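11R-lipoxygenase (Gersemia fruticosa, PDB 3VF1) probably inserts both atoms of molecular oxygen into polyunsaturated fatty acids at a non-heme iron, in a calcium-dependent manner. Local coordinates at residues A34-S39 with F93-D98; D30-G35 with K59-D64; W99-V104 with R125-Q130; K23-T28 with T70-Q75. All blocks are in the same frame, centred on the assembly; numbering follows the deposited sequence.

All four contacts lie in the PLAT domain, a sandwich of two antiparallel sheets. Interaction 4 pairs strands 20-28 and 70-77 in one sheet. Interaction 2 lies between these two strands in sequence. Interaction 1 starts from the same loop as interaction 2 and ends just before strand 100-109. Interaction 3 comes last. Its strand 100-109 runs beside strand 20-28, and the centres of interactions 3 and 4 are about 13 Å apart. Interactions 1 and 2 share Ala34 and Gly35, with centres about 8 Å apart. Lys59 bridges loop and sheet through a salt bridge to Asp71. The loops that hold the predicted calcium ligands Gly33, Gly35 and Asp98 lie at one end of the sheets.

Interaction 1: A34-S39 with F93-D98; sequences AGTDAS and FGLKSD
Leu95 O is gripped by two successive backbone amides of the facing loop. Thr36 N binds it at 3.2 Å, nearly along the C=O axis. Asp37 N comes in at 3.3 Å from above the carbonyl plane and makes a more bent bond. Going the other way, Ser97 N donates to Asp37 O at 2.8 Å, the shortest hydrogen bond between the two segments. Asp37 and Lys96 thus form a single bridge between two irregular loops.

The side chain of Ser97 points into the other loop. Its OG is anti to the backbone N (chi1 179°) and gives a weak bond to Ala34 O at 3.2 Å. Its CB packs 3.6 Å from Gly35 C. A side chain at Gly35 would run into this CB, and the backbone angles of Gly35 by themselves call for glycine. Leu95 CG lies over the same glycine, 4.0 Å from its CA.

The Asp37 carboxylate reaches forward to Ser39 in its own segment. Ser39 OG donates to Asp37 OD1 from above the carboxylate plane, and Ser39 OG is also bonded to Lys59 N. Asp37 CB rests 3.2 Å from Gly94 O. Gly35 and Asp98 are predicted ligands of one calcium ion, so the bonds hold together two loops that probably form a calcium site, as in other PLAT and C2-like beta sandwiches.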
loop_
_atom_site.group_PDB
_atom_site.type_symbol
_atom_site.label_atom_id
_atom_site.label_comp_id
_atom_site.label_asym_id
_atom_site.label_seq_id
_atom_site.Cartn_x
_atom_site.Cartn_y
_atom_site.Cartn_z
ATOM N N ALA A 34 -5.733 9.877 -26.560
ATOM C CA ALA A 34 -5.288 10.173 -27.916
ATOM C C ALA A 34 -6.489 10.468 -28.806
ATOM O O ALA A 34 -7.559 9.879 -28.634
ATOM C CB ALA A 34 -4.487 9.011 -28.472
ATOM N N GLY A 35 -6.309 11.381 -29.754
ATOM C CA GLY A 35 -7.369 11.747 -30.675
ATOM C C GLY A 35 -7.602 13.244 -30.706
ATOM O O GLY A 35 -6.767 14.020 -30.238
ATOM N N THR A 36 -8.743 13.652 -31.254
ATOM C CA THR A 36 -9.064 15.068 -31.394
ATOM C C THR A 36 -10.510 15.362 -31.009
ATOM O O THR A 36 -10.772 16.131 -30.085
ATOM C CB THR A 36 -8.834 15.547 -32.840
ATOM O OG1 THR A 36 -7.464 15.337 -33.206
ATOM C CG2 THR A 36 -9.173 17.026 -32.977
ATOM N N ASP A 37 -11.447 14.748 -31.725
ATOM C CA ASP A 37 -12.864 15.018 -31.519
ATOM C C ASP A 37 -13.355 14.404 -30.210
ATOM O O ASP A 37 -13.725 13.231 -30.164
ATOM C CB ASP A 37 -13.682 14.477 -32.693
ATOM C CG ASP A 37 -15.019 15.176 -32.843
ATOM O OD1 ASP A 37 -15.871 15.030 -31.942
ATOM O OD2 ASP A 37 -15.219 15.866 -33.863
ATOM N N ALA A 38 -13.357 15.203 -29.147
ATOM C CA ALA A 38 -13.807 14.734 -27.841
ATOM C C ALA A 38 -15.219 15.228 -27.542
ATOM O O ALA A 38 -15.613 15.346 -26.381
ATOM C CB ALA A 38 -12.853 15.203 -26.764
ATOM N N SER A 39 -15.977 15.512 -28.596
ATOM C CA SER A 39 -17.341 16.001 -28.451
ATOM C C SER A 39 -18.253 14.938 -27.847
ATOM O O SER A 39 -18.125 13.751 -28.145
ATOM C CB SER A 39 -17.894 16.435 -29.808
ATOM O OG SER A 39 -17.097 17.457 -30.380
ATOM N N PHE A 93 -17.392 12.356 -34.137
ATOM C CA PHE A 93 -17.498 11.763 -35.463
ATOM C C PHE A 93 -16.165 11.160 -35.908
ATOM O O PHE A 93 -16.008 9.939 -35.939
ATOM C CB PHE A 93 -17.959 12.811 -36.481
ATOM C CG PHE A 93 -19.368 13.298 -36.264
ATOM C CD1 PHE A 93 -20.348 12.451 -35.764
ATOM C CD2 PHE A 93 -19.711 14.605 -36.564
ATOM C CE1 PHE A 93 -21.641 12.905 -35.568
ATOM C CE2 PHE A 93 -21.002 15.062 -36.369
ATOM C CZ PHE A 93 -21.967 14.211 -35.871
ATOM N N GLY A 94 -15.209 12.022 -36.247
ATOM C CA GLY A 94 -13.929 11.576 -36.767
ATOM C C GLY A 94 -12.813 11.614 -35.741
ATOM O O GLY A 94 -12.610 12.626 -35.069
ATOM N N LEU A 95 -12.085 10.505 -35.630
ATOM C CA LEU A 95 -10.969 10.394 -34.694
ATOM C C LEU A 95 -11.403 10.793 -33.289
ATOM O O LEU A 95 -10.807 11.668 -32.661
ATOM C CB LEU A 95 -9.794 11.256 -35.162
ATOM C CG LEU A 95 -8.470 11.048 -34.423
ATOM C CD1 LEU A 95 -8.021 9.594 -34.501
ATOM C CD2 LEU A 95 -7.398 11.968 -34.984
ATOM N N LYS A 96 -12.438 10.120 -32.800
ATOM C CA LYS A 96 -13.020 10.441 -31.501
ATOM C C LYS A 96 -12.026 10.187 -30.373
ATOM O O LYS A 96 -11.412 9.122 -30.302
ATOM C CB LYS A 96 -14.304 9.637 -31.275
ATOM C CG LYS A 96 -14.154 8.130 -31.466
ATOM C CD LYS A 96 -15.500 7.468 -31.713
ATOM C CE LYS A 96 -15.347 6.108 -32.378
ATOM N NZ LYS A 96 -14.542 5.160 -31.560
ATOM N N SER A 97 -11.865 11.177 -29.501
ATOM C CA SER A 97 -10.966 11.062 -28.362
ATOM C C SER A 97 -11.774 10.942 -27.080
ATOM O O SER A 97 -12.712 11.708 -26.859
ATOM C CB SER A 97 -10.054 12.286 -28.285
ATOM O OG SER A 97 -9.185 12.215 -27.167
ATOM N N ASP A 98 -11.415 9.977 -26.240
ATOM C CA ASP A 98 -12.073 9.819 -24.951
ATOM C C ASP A 98 -11.817 11.047 -24.087
ATOM O O ASP A 98 -10.670 11.409 -23.826
ATOM C CB ASP A 98 -11.578 8.561 -24.240
ATOM C CG ASP A 98 -12.066 7.287 -24.901
ATOM O OD1 ASP A 98 -13.149 7.315 -25.523
ATOM O OD2 ASP A 98 -11.367 6.257 -24.797
#

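Interaction 2: D30-G35 with K59-D64; sequences DLRGAG and KYFHND. Unlike the reference sequence in segment 59-64: Tyr60 (reference Asp).
Arg32 lays its guanidinium flat on the ring of Phe61, and this stack is the tight part of the contact. The two planes are 21° apart and their centres lie 4.0 Å from each other, a cation-pi arrangement. Arg32 NE sits over the ring face, offset toward the rim, 3.5 Å from Phe61 CG. Arg32 CD is better centred, 3.9 Å from the ring centroid, and makes a CH-pi contact. The bend at chi2 (75°) carries CD over the ring. Arg32 NH2 passes beyond the ring and comes within 3.2 Å of Phe61 CB.

One bond probably sets the turn of the guanidinium. Arg32 NH2 donates to Gly35 O at 2.9 Å, nearly in the guanidinium plane, within its own loop.

The other side is looser. Asp64, an exposed residue, holds OD1 over the opposite face of the guanidinium, 4.2 Å from Arg32 NH2. That oxygen is well out of the plane, so the two charges probably attract each other at a distance, with no N-H aimed at the oxygen. Arg32 CG also touches Asp64 O, at 3.5 Å.

An alanine in place of Arg32 would probably leave Gly35 O without this donor, one face of Phe61 without its cation and Asp64 without its nearby positive charge. Stacking and charge thus join the two loops, while the hydrogen bond of the guanidinium stays within 30-35, on Gly35, a predicted calcium ligand.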
loop_
_atom_site.group_PDB
_atom_site.type_symbol
_atom_site.label_atom_id
_atom_site.label_comp_id
_atom_site.label_asym_id
_atom_site.label_seq_id
_atom_site.Cartn_x
_atom_site.Cartn_y
_atom_site.Cartn_z
ATOM N N ASP A 30 -6.908 16.204 -15.675
ATOM C CA ASP A 30 -5.489 16.326 -15.994
ATOM C C ASP A 30 -5.002 15.212 -16.919
ATOM O O ASP A 30 -3.878 15.262 -17.419
ATOM C CB ASP A 30 -4.648 16.357 -14.713
ATOM C CG ASP A 30 -4.856 15.129 -13.845
ATOM O OD1 ASP A 30 -5.258 14.075 -14.382
ATOM O OD2 ASP A 30 -4.612 15.218 -12.622
ATOM N N LEU A 31 -5.843 14.209 -17.146
ATOM C CA LEU A 31 -5.503 13.135 -18.071
ATOM C C LEU A 31 -5.924 13.514 -19.486
ATOM O O LEU A 31 -6.799 14.358 -19.678
ATOM C CB LEU A 31 -6.172 11.824 -17.656
ATOM C CG LEU A 31 -5.838 11.328 -16.247
ATOM C CD1 LEU A 31 -6.480 9.973 -15.998
ATOM C CD2 LEU A 31 -4.332 11.258 -16.035
ATOM N N ARG A 32 -5.294 12.884 -20.470
ATOM C CA ARG A 32 -5.513 13.231 -21.868
ATOM C C ARG A 32 -5.297 12.017 -22.762
ATOM O O ARG A 32 -4.176 11.530 -22.904
ATOM C CB ARG A 32 -4.562 14.358 -22.275
ATOM C CG ARG A 32 -4.468 14.611 -23.771
ATOM C CD ARG A 32 -5.692 15.330 -24.309
ATOM N NE ARG A 32 -5.509 15.713 -25.708
ATOM C CZ ARG A 32 -5.790 14.935 -26.750
ATOM N NH1 ARG A 32 -6.288 13.718 -26.572
ATOM N NH2 ARG A 32 -5.578 15.381 -27.981
ATOM N N GLY A 33 -6.376 11.531 -23.366
ATOM C CA GLY A 33 -6.298 10.397 -24.265
ATOM C C GLY A 33 -5.754 10.813 -25.617
ATOM O O GLY A 33 -5.354 11.962 -25.805
ATOM N N ALA A 34 -5.733 9.877 -26.560
ATOM C CA ALA A 34 -5.288 10.173 -27.916
ATOM C C ALA A 34 -6.489 10.468 -28.806
ATOM O O ALA A 34 -7.559 9.879 -28.634
ATOM C CB ALA A 34 -4.487 9.011 -28.472
ATOM N N GLY A 35 -6.309 11.381 -29.754
ATOM C CA GLY A 35 -7.369 11.747 -30.675
ATOM C C GLY A 35 -7.602 13.244 -30.706
ATOM O O GLY A 35 -6.767 14.020 -30.238
ATOM N N LYS A 59 -16.034 19.512 -28.292
ATOM C CA LYS A 59 -14.714 19.643 -27.690
ATOM C C LYS A 59 -13.646 19.173 -28.668
ATOM O O LYS A 59 -13.689 18.040 -29.150
ATOM C CB LYS A 59 -14.635 18.832 -26.396
ATOM C CG LYS A 59 -13.273 18.873 -25.717
ATOM C CD LYS A 59 -12.866 20.293 -25.353
ATOM C CE LYS A 59 -11.538 20.313 -24.612
ATOM N NZ LYS A 59 -11.069 21.697 -24.325
ATOM N N TYR A 60 -12.692 20.050 -28.958
ATOM C CA TYR A 60 -11.609 19.727 -29.877
ATOM C C TYR A 60 -10.263 20.033 -29.233
ATOM O O TYR A 60 -10.061 21.114 -28.678
ATOM C CB TYR A 60 -11.757 20.523 -31.175
ATOM C CG TYR A 60 -13.095 20.336 -31.856
ATOM C CD1 TYR A 60 -13.364 19.194 -32.599
ATOM C CD2 TYR A 60 -14.086 21.304 -31.761
ATOM C CE1 TYR A 60 -14.583 19.018 -33.223
ATOM C CE2 TYR A 60 -15.309 21.138 -32.383
ATOM C CZ TYR A 60 -15.553 19.994 -33.112
ATOM O OH TYR A 60 -16.769 19.824 -33.734
ATOM N N PHE A 61 -9.345 19.075 -29.306
ATOM C CA PHE A 61 -8.018 19.246 -28.730
ATOM C C PHE A 61 -7.030 19.748 -29.777
ATOM O O PHE A 61 -6.776 19.077 -30.779
ATOM C CB PHE A 61 -7.523 17.933 -28.123
ATOM C CG PHE A 61 -8.224 17.554 -26.849
ATOM C CD1 PHE A 61 -8.003 18.270 -25.684
ATOM C CD2 PHE A 61 -9.100 16.480 -26.813
ATOM C CE1 PHE A 61 -8.644 17.927 -24.508
ATOM C CE2 PHE A 61 -9.743 16.132 -25.638
ATOM C CZ PHE A 61 -9.515 16.856 -24.485
ATOM N N HIS A 62 -6.477 20.933 -29.537
ATOM C CA HIS A 62 -5.532 21.548 -30.464
ATOM C C HIS A 62 -4.298 20.666 -30.639
ATOM O O HIS A 62 -4.085 20.089 -31.706
ATOM C CB HIS A 62 -5.119 22.937 -29.965
ATOM C CG HIS A 62 -6.275 23.849 -29.693
ATOM N ND1 HIS A 62 -6.880 23.937 -28.458
ATOM C CD2 HIS A 62 -6.939 24.711 -30.499
ATOM C CE1 HIS A 62 -7.865 24.816 -28.513
ATOM N NE2 HIS A 62 -7.923 25.300 -29.741
ATOM N N ASN A 63 -3.491 20.566 -29.588
ATOM C CA ASN A 63 -2.298 19.729 -29.612
ATOM C C ASN A 63 -2.480 18.503 -28.723
ATOM O O ASN A 63 -3.542 18.312 -28.130
ATOM C CB ASN A 63 -1.067 20.530 -29.176
ATOM C CG ASN A 63 -1.226 21.142 -27.798
ATOM O OD1 ASN A 63 -0.876 20.529 -26.790
ATOM N ND2 ASN A 63 -1.748 22.363 -27.749
ATOM N N ASP A 64 -1.448 17.671 -28.637
ATOM C CA ASP A 64 -1.530 16.434 -27.869
ATOM C C ASP A 64 -1.199 16.652 -26.393
ATOM O O ASP A 64 -1.763 15.992 -25.521
ATOM C CB ASP A 64 -0.586 15.384 -28.457
ATOM C CG ASP A 64 -0.694 14.045 -27.752
ATOM O OD1 ASP A 64 -1.810 13.692 -27.313
ATOM O OD2 ASP A 64 0.335 13.346 -27.634
#

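Interaction 3: W99-V104 with R125-Q130; sequences WYIAKV and RWVIKQ
Tyr100 meets the indole of Trp126 in two ways at once, with its CB and with its ring edge, at one end of the PLAT beta sandwich. CB lies over the six-membered ring, 3.6 Å from its centroid, a CH-pi contact. Tyr100 CD1 lies over the five-membered ring, 3.6 Å from Trp126 NE1. The pair is edge-to-face, with ring planes at 55°. Tyr100 CG is anti to the backbone N (chi1 -179°), and the two side chains cross at about a right angle.

The backbones form a short antiparallel ladder where the chain leaves strand 116-124 and turns a corner at Arg125. Tyr100 and Trp126 are a non-hydrogen-bonded pair. Ile101 N donates to Arg125 O at 3.1 Å, and Arg125 N returns a weak bond to Ile101 O. Val127 N also donates to Trp99 O at 3.2 Å, just past the paired residues. Ala102 and Lys103 both face Glu27 in a classic beta bulge.

The indole also packs on Leu31 and Asp98 and takes a cation-pi contact from Lys191. An alanine at Trp126 would probably leave the edge of Tyr100 without a face to pack on and Lys191 without its aromatic partner. By similarity to relatives, this tryptophan may stabilise binding to COTL1.

Away from the indole, Val127 bridges two side chains: its CG2 touches Trp99 CB at 4.1 Å, and its CG1 meets Ile101 CD1 at 3.9 Å.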
loop_
_atom_site.group_PDB
_atom_site.type_symbol
_atom_site.label_atom_id
_atom_site.label_comp_id
_atom_site.label_asym_id
_atom_site.label_seq_id
_atom_site.Cartn_x
_atom_site.Cartn_y
_atom_site.Cartn_z
ATOM N N TRP A 99 -12.897 11.689 -23.657
ATOM C CA TRP A 99 -12.803 12.894 -22.844
ATOM C C TRP A 99 -12.750 12.541 -21.364
ATOM O O TRP A 99 -13.687 11.951 -20.826
ATOM C CB TRP A 99 -14.008 13.798 -23.116
ATOM C CG TRP A 99 -13.809 15.224 -22.698
ATOM C CD1 TRP A 99 -12.754 15.738 -22.000
ATOM C CD2 TRP A 99 -14.692 16.324 -22.959
ATOM N NE1 TRP A 99 -12.926 17.090 -21.809
ATOM C CE2 TRP A 99 -14.107 17.473 -22.388
ATOM C CE3 TRP A 99 -15.918 16.448 -23.619
ATOM C CZ2 TRP A 99 -14.707 18.728 -22.457
ATOM C CZ3 TRP A 99 -16.512 17.696 -23.686
ATOM C CH2 TRP A 99 -15.906 18.819 -23.108
ATOM N N TYR A 100 -11.649 12.896 -20.711
ATOM C CA TYR A 100 -11.533 12.713 -19.269
ATOM C C TYR A 100 -11.980 13.988 -18.566
ATOM O O TYR A 100 -11.287 15.006 -18.603
ATOM C CB TYR A 100 -10.099 12.362 -18.870
ATOM C CG TYR A 100 -9.934 12.139 -17.386
ATOM C CD1 TYR A 100 -10.287 10.930 -16.803
ATOM C CD2 TYR A 100 -9.434 13.140 -16.567
ATOM C CE1 TYR A 100 -10.143 10.724 -15.444
ATOM C CE2 TYR A 100 -9.286 12.945 -15.208
ATOM C CZ TYR A 100 -9.641 11.734 -14.652
ATOM O OH TYR A 100 -9.496 11.534 -13.299
ATOM N N ILE A 101 -13.142 13.922 -17.926
ATOM C CA ILE A 101 -13.767 15.102 -17.341
ATOM C C ILE A 101 -13.618 15.131 -15.823
ATOM O O ILE A 101 -13.957 14.167 -15.136
ATOM C CB ILE A 101 -15.262 15.161 -17.701
ATOM C CG1 ILE A 101 -15.433 15.237 -19.220
ATOM C CG2 ILE A 101 -15.927 16.354 -17.027
ATOM C CD1 ILE A 101 -16.868 15.130 -19.687
ATOM N N ALA A 102 -13.108 16.245 -15.308
ATOM C CA ALA A 102 -12.983 16.439 -13.870
ATOM C C ALA A 102 -14.366 16.576 -13.248
ATOM O O ALA A 102 -14.771 15.753 -12.425
ATOM C CB ALA A 102 -12.141 17.669 -13.572
ATOM N N LYS A 103 -15.090 17.618 -13.648
ATOM C CA LYS A 103 -16.452 17.829 -13.173
ATOM C C LYS A 103 -17.234 18.737 -14.115
ATOM O O LYS A 103 -16.655 19.431 -14.951
ATOM C CB LYS A 103 -16.443 18.427 -11.765
ATOM C CG LYS A 103 -15.756 19.777 -11.663
ATOM C CD LYS A 103 -15.619 20.214 -10.213
ATOM C CE LYS A 103 -14.853 21.521 -10.088
ATOM N NZ LYS A 103 -14.645 21.909 -8.666
ATOM N N VAL A 104 -18.555 18.721 -13.970
ATOM C CA VAL A 104 -19.432 19.560 -14.775
ATOM C C VAL A 104 -20.229 20.492 -13.869
ATOM O O VAL A 104 -20.720 20.085 -12.818
ATOM C CB VAL A 104 -20.407 18.714 -15.613
ATOM C CG1 VAL A 104 -21.330 19.611 -16.426
ATOM C CG2 VAL A 104 -19.640 17.766 -16.524
ATOM N N ARG A 125 -13.868 10.797 -14.609
ATOM C CA ARG A 125 -14.002 9.555 -15.357
ATOM C C ARG A 125 -13.792 9.825 -16.841
ATOM O O ARG A 125 -13.932 10.959 -17.299
ATOM C CB ARG A 125 -15.400 8.965 -15.167
ATOM C CG ARG A 125 -15.825 8.746 -13.726
ATOM C CD ARG A 125 -15.240 7.472 -13.147
ATOM N NE ARG A 125 -16.053 6.963 -12.042
ATOM C CZ ARG A 125 -17.095 6.149 -12.184
ATOM N NH1 ARG A 125 -17.472 5.732 -13.388
ATOM N NH2 ARG A 125 -17.766 5.745 -11.116
ATOM N N TRP A 126 -13.455 8.781 -17.589
ATOM C CA TRP A 126 -13.476 8.853 -19.044
ATOM C C TRP A 126 -14.899 8.562 -19.502
ATOM O O TRP A 126 -15.551 7.666 -18.968
ATOM C CB TRP A 126 -12.520 7.829 -19.657
ATOM C CG TRP A 126 -11.085 7.995 -19.256
ATOM C CD1 TRP A 126 -10.473 7.461 -18.159
ATOM C CD2 TRP A 126 -10.075 8.733 -19.957
ATOM N NE1 TRP A 126 -9.149 7.825 -18.130
ATOM C CE2 TRP A 126 -8.879 8.606 -19.223
ATOM C CE3 TRP A 126 -10.068 9.491 -21.131
ATOM C CZ2 TRP A 126 -7.689 9.209 -19.623
ATOM C CZ3 TRP A 126 -8.885 10.089 -21.527
ATOM C CH2 TRP A 126 -7.713 9.946 -20.776
ATOM N N VAL A 127 -15.387 9.318 -20.482
ATOM C CA VAL A 127 -16.735 9.090 -20.997
ATOM C C VAL A 127 -16.819 7.761 -21.742
ATOM O O VAL A 127 -17.724 6.960 -21.498
ATOM C CB VAL A 127 -17.206 10.229 -21.934
ATOM C CG1 VAL A 127 -17.268 11.547 -21.179
ATOM C CG2 VAL A 127 -16.302 10.346 -23.155
ATOM N N ILE A 128 -15.864 7.523 -22.635
ATOM C CA ILE A 128 -15.856 6.315 -23.452
ATOM C C ILE A 128 -17.183 6.151 -24.203
ATOM O O ILE A 128 -17.364 6.737 -25.270
ATOM C CB ILE A 128 -15.551 5.065 -22.599
ATOM C CG1 ILE A 128 -14.238 5.257 -21.837
ATOM C CG2 ILE A 128 -15.474 3.826 -23.480
ATOM C CD1 ILE A 128 -13.909 4.124 -20.891
ATOM N N LYS A 129 -18.103 5.361 -23.654
ATOM C CA LYS A 129 -19.409 5.166 -24.277
ATOM C C LYS A 129 -20.451 6.072 -23.619
ATOM O O LYS A 129 -20.727 7.164 -24.111
ATOM C CB LYS A 129 -19.849 3.699 -24.195
ATOM C CG LYS A 129 -18.742 2.685 -24.437
ATOM C CD LYS A 129 -19.303 1.294 -24.713
ATOM C CE LYS A 129 -20.369 0.900 -23.699
ATOM N NZ LYS A 129 -20.865 -0.486 -23.926
ATOM N N GLN A 130 -21.008 5.628 -22.495
ATOM C CA GLN A 130 -22.069 6.366 -21.823
ATOM C C GLN A 130 -21.812 6.424 -20.321
ATOM O O GLN A 130 -21.625 5.393 -19.677
ATOM C CB GLN A 130 -23.426 5.718 -22.102
ATOM C CG GLN A 130 -24.601 6.427 -21.446
ATOM C CD GLN A 130 -25.933 5.810 -21.825
ATOM O OE1 GLN A 130 -26.019 5.013 -22.760
ATOM N NE2 GLN A 130 -26.982 6.175 -21.096
#

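Interaction 4: K23-T28 with T70-Q75; sequences KITVET and TDTYDQ
Ile24 and Tyr73 bond to each other in both directions, Ile24 N to Tyr73 O at 2.8 Å and Tyr73 N to Ile24 O at 2.7 Å. Val26 and Asp71 form the next hydrogen-bonded pair of this antiparallel ladder.

Thr25, Thr70 and Thr72 share one face and one conformation, each with OG1 anti to its carbonyl carbon and CG2 anti to its backbone N. This brings methyl to methyl, Thr25 CG2 and Thr70 CG2 being 3.3 Å apart. Thr25 OG1 and Thr72 OG1 lie 3.5 Å from each other. On the same face Lys23 is fully extended. Its CE packs on Thr72 CG2 at 3.6 Å, while its CG runs beside Asp74 OD1. The Lys23 amine stays too far from Asp74 for a salt bridge.

The other face carries Ile24, Val26, Asp71 and Tyr73. With chi1 at -56°, Tyr73 CG lies beside its own backbone N. The ring turns its edge to Ile24 O, which lies in the ring plane 3.4 Å from CD1. Val26 CG2 touches Tyr73 CE1 at 4.2 Å. The Tyr73 hydroxyl bonds to Asp58 O, and Asp71 OD2 forms a salt bridge with Lys59.

Val26 and Tyr73 also pack on Leu57 of the second sheet. The face carrying Ile24, Val26 and Tyr73 therefore looks toward that sheet, as in the two-sheet sandwich of the PLAT domain, with strand 70-77 at the sheet's edge.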
loop_
_atom_site.group_PDB
_atom_site.type_symbol
_atom_site.label_atom_id
_atom_site.label_comp_id
_atom_site.label_asym_id
_atom_site.label_seq_id
_atom_site.Cartn_x
_atom_site.Cartn_y
_atom_site.Cartn_z
ATOM N N LYS A 23 -26.543 27.012 -18.440
ATOM C CA LYS A 23 -25.138 27.349 -18.644
ATOM C C LYS A 23 -24.249 26.204 -18.170
ATOM O O LYS A 23 -23.905 26.116 -16.991
ATOM C CB LYS A 23 -24.777 28.637 -17.908
ATOM C CG LYS A 23 -23.334 29.071 -18.110
ATOM C CD LYS A 23 -23.072 30.434 -17.498
ATOM C CE LYS A 23 -21.651 30.898 -17.767
ATOM N NZ LYS A 23 -21.414 32.284 -17.273
ATOM N N ILE A 24 -23.880 25.331 -19.102
ATOM C CA ILE A 24 -23.102 24.141 -18.782
ATOM C C ILE A 24 -21.607 24.402 -18.933
ATOM O O ILE A 24 -21.133 24.731 -20.018
ATOM C CB ILE A 24 -23.499 22.966 -19.692
ATOM C CG1 ILE A 24 -25.010 22.726 -19.612
ATOM C CG2 ILE A 24 -22.730 21.710 -19.306
ATOM C CD1 ILE A 24 -25.526 21.717 -20.614
ATOM N N THR A 25 -20.871 24.246 -17.838
ATOM C CA THR A 25 -19.425 24.431 -17.844
ATOM C C THR A 25 -18.721 23.106 -17.577
ATOM O O THR A 25 -18.978 22.449 -16.569
ATOM C CB THR A 25 -18.981 25.446 -16.777
ATOM O OG1 THR A 25 -19.699 26.674 -16.951
ATOM C CG2 THR A 25 -17.486 25.710 -16.881
ATOM N N VAL A 26 -17.830 22.720 -18.483
ATOM C CA VAL A 26 -17.112 21.459 -18.362
ATOM C C VAL A 26 -15.638 21.698 -18.069
ATOM O O VAL A 26 -14.943 22.370 -18.832
ATOM C CB VAL A 26 -17.229 20.625 -19.650
ATOM C CG1 VAL A 26 -16.494 19.299 -19.495
ATOM C CG2 VAL A 26 -18.691 20.393 -20.001
ATOM N N GLU A 27 -15.163 21.144 -16.957
ATOM C CA GLU A 27 -13.749 21.212 -16.615
ATOM C C GLU A 27 -13.064 19.899 -16.967
ATOM O O GLU A 27 -13.404 18.848 -16.425
ATOM C CB GLU A 27 -13.568 21.508 -15.127
ATOM C CG GLU A 27 -14.180 22.824 -14.679
ATOM C CD GLU A 27 -13.767 23.207 -13.270
ATOM O OE1 GLU A 27 -12.988 22.452 -12.650
ATOM O OE2 GLU A 27 -14.221 24.266 -12.782
ATOM N N THR A 28 -12.102 19.966 -17.880
ATOM C CA THR A 28 -11.359 18.782 -18.293
ATOM C C THR A 28 -10.346 18.398 -17.220
ATOM O O THR A 28 -9.697 19.261 -16.628
ATOM C CB THR A 28 -10.618 19.022 -19.620
ATOM O OG1 THR A 28 -11.550 19.451 -20.621
ATOM C CG2 THR A 28 -9.921 17.750 -20.087
ATOM N N THR A 70 -11.148 24.863 -19.396
ATOM C CA THR A 70 -12.593 24.948 -19.225
ATOM C C THR A 70 -13.298 25.247 -20.544
ATOM O O THR A 70 -12.758 25.940 -21.408
ATOM C CB THR A 70 -12.967 26.051 -18.215
ATOM O OG1 THR A 70 -12.487 25.696 -16.912
ATOM C CG2 THR A 70 -14.478 26.246 -18.157
ATOM N N ASP A 71 -14.506 24.714 -20.689
ATOM C CA ASP A 71 -15.358 25.027 -21.827
ATOM C C ASP A 71 -16.765 25.329 -21.328
ATOM O O ASP A 71 -17.394 24.494 -20.681
ATOM C CB ASP A 71 -15.397 23.862 -22.815
ATOM C CG ASP A 71 -14.036 23.547 -23.400
ATOM O OD1 ASP A 71 -13.622 24.239 -24.353
ATOM O OD2 ASP A 71 -13.383 22.602 -22.909
ATOM N N THR A 72 -17.254 26.529 -21.628
ATOM C CA THR A 72 -18.578 26.944 -21.184
ATOM C C THR A 72 -19.565 26.926 -22.346
ATOM O O THR A 72 -19.245 27.358 -23.452
ATOM C CB THR A 72 -18.542 28.350 -20.558
ATOM O OG1 THR A 72 -17.750 28.321 -19.363
ATOM C CG2 THR A 72 -19.945 28.827 -20.218
ATOM N N TYR A 73 -20.767 26.421 -22.082
ATOM C CA TYR A 73 -21.793 26.294 -23.109
ATOM C C TYR A 73 -23.113 26.892 -22.637
ATOM O O TYR A 73 -23.578 26.596 -21.537
ATOM C CB TYR A 73 -22.010 24.821 -23.462
ATOM C CG TYR A 73 -20.760 24.091 -23.899
ATOM C CD1 TYR A 73 -19.847 23.619 -22.965
ATOM C CD2 TYR A 73 -20.499 23.860 -25.244
ATOM C CE1 TYR A 73 -18.706 22.945 -23.357
ATOM C CE2 TYR A 73 -19.360 23.187 -25.646
ATOM C CZ TYR A 73 -18.467 22.732 -24.698
ATOM O OH TYR A 73 -17.331 22.060 -25.090
ATOM N N ASP A 74 -23.711 27.736 -23.473
ATOM C CA ASP A 74 -25.052 28.248 -23.217
ATOM C C ASP A 74 -26.056 27.382 -23.966
ATOM O O ASP A 74 -25.842 27.045 -25.130
ATOM C CB ASP A 74 -25.168 29.704 -23.668
ATOM C CG ASP A 74 -24.313 30.642 -22.836
ATOM O OD1 ASP A 74 -24.192 30.413 -21.615
ATOM O OD2 ASP A 74 -23.763 31.611 -23.403
ATOM N N GLN A 75 -27.147 27.018 -23.300
ATOM C CA GLN A 75 -28.114 26.096 -23.888
ATOM C C GLN A 75 -29.554 26.431 -23.516
ATOM O O GLN A 75 -29.810 27.293 -22.676
ATOM C CB GLN A 75 -27.797 24.662 -23.457
ATOM C CG GLN A 75 -26.432 24.158 -23.896
ATOM C CD GLN A 75 -26.325 23.987 -25.398
ATOM O OE1 GLN A 75 -27.171 24.466 -26.152
ATOM N NE2 GLN A 75 -25.282 23.293 -25.841
HETATM O O HOH W 1 -13.099 21.990 -20.546
#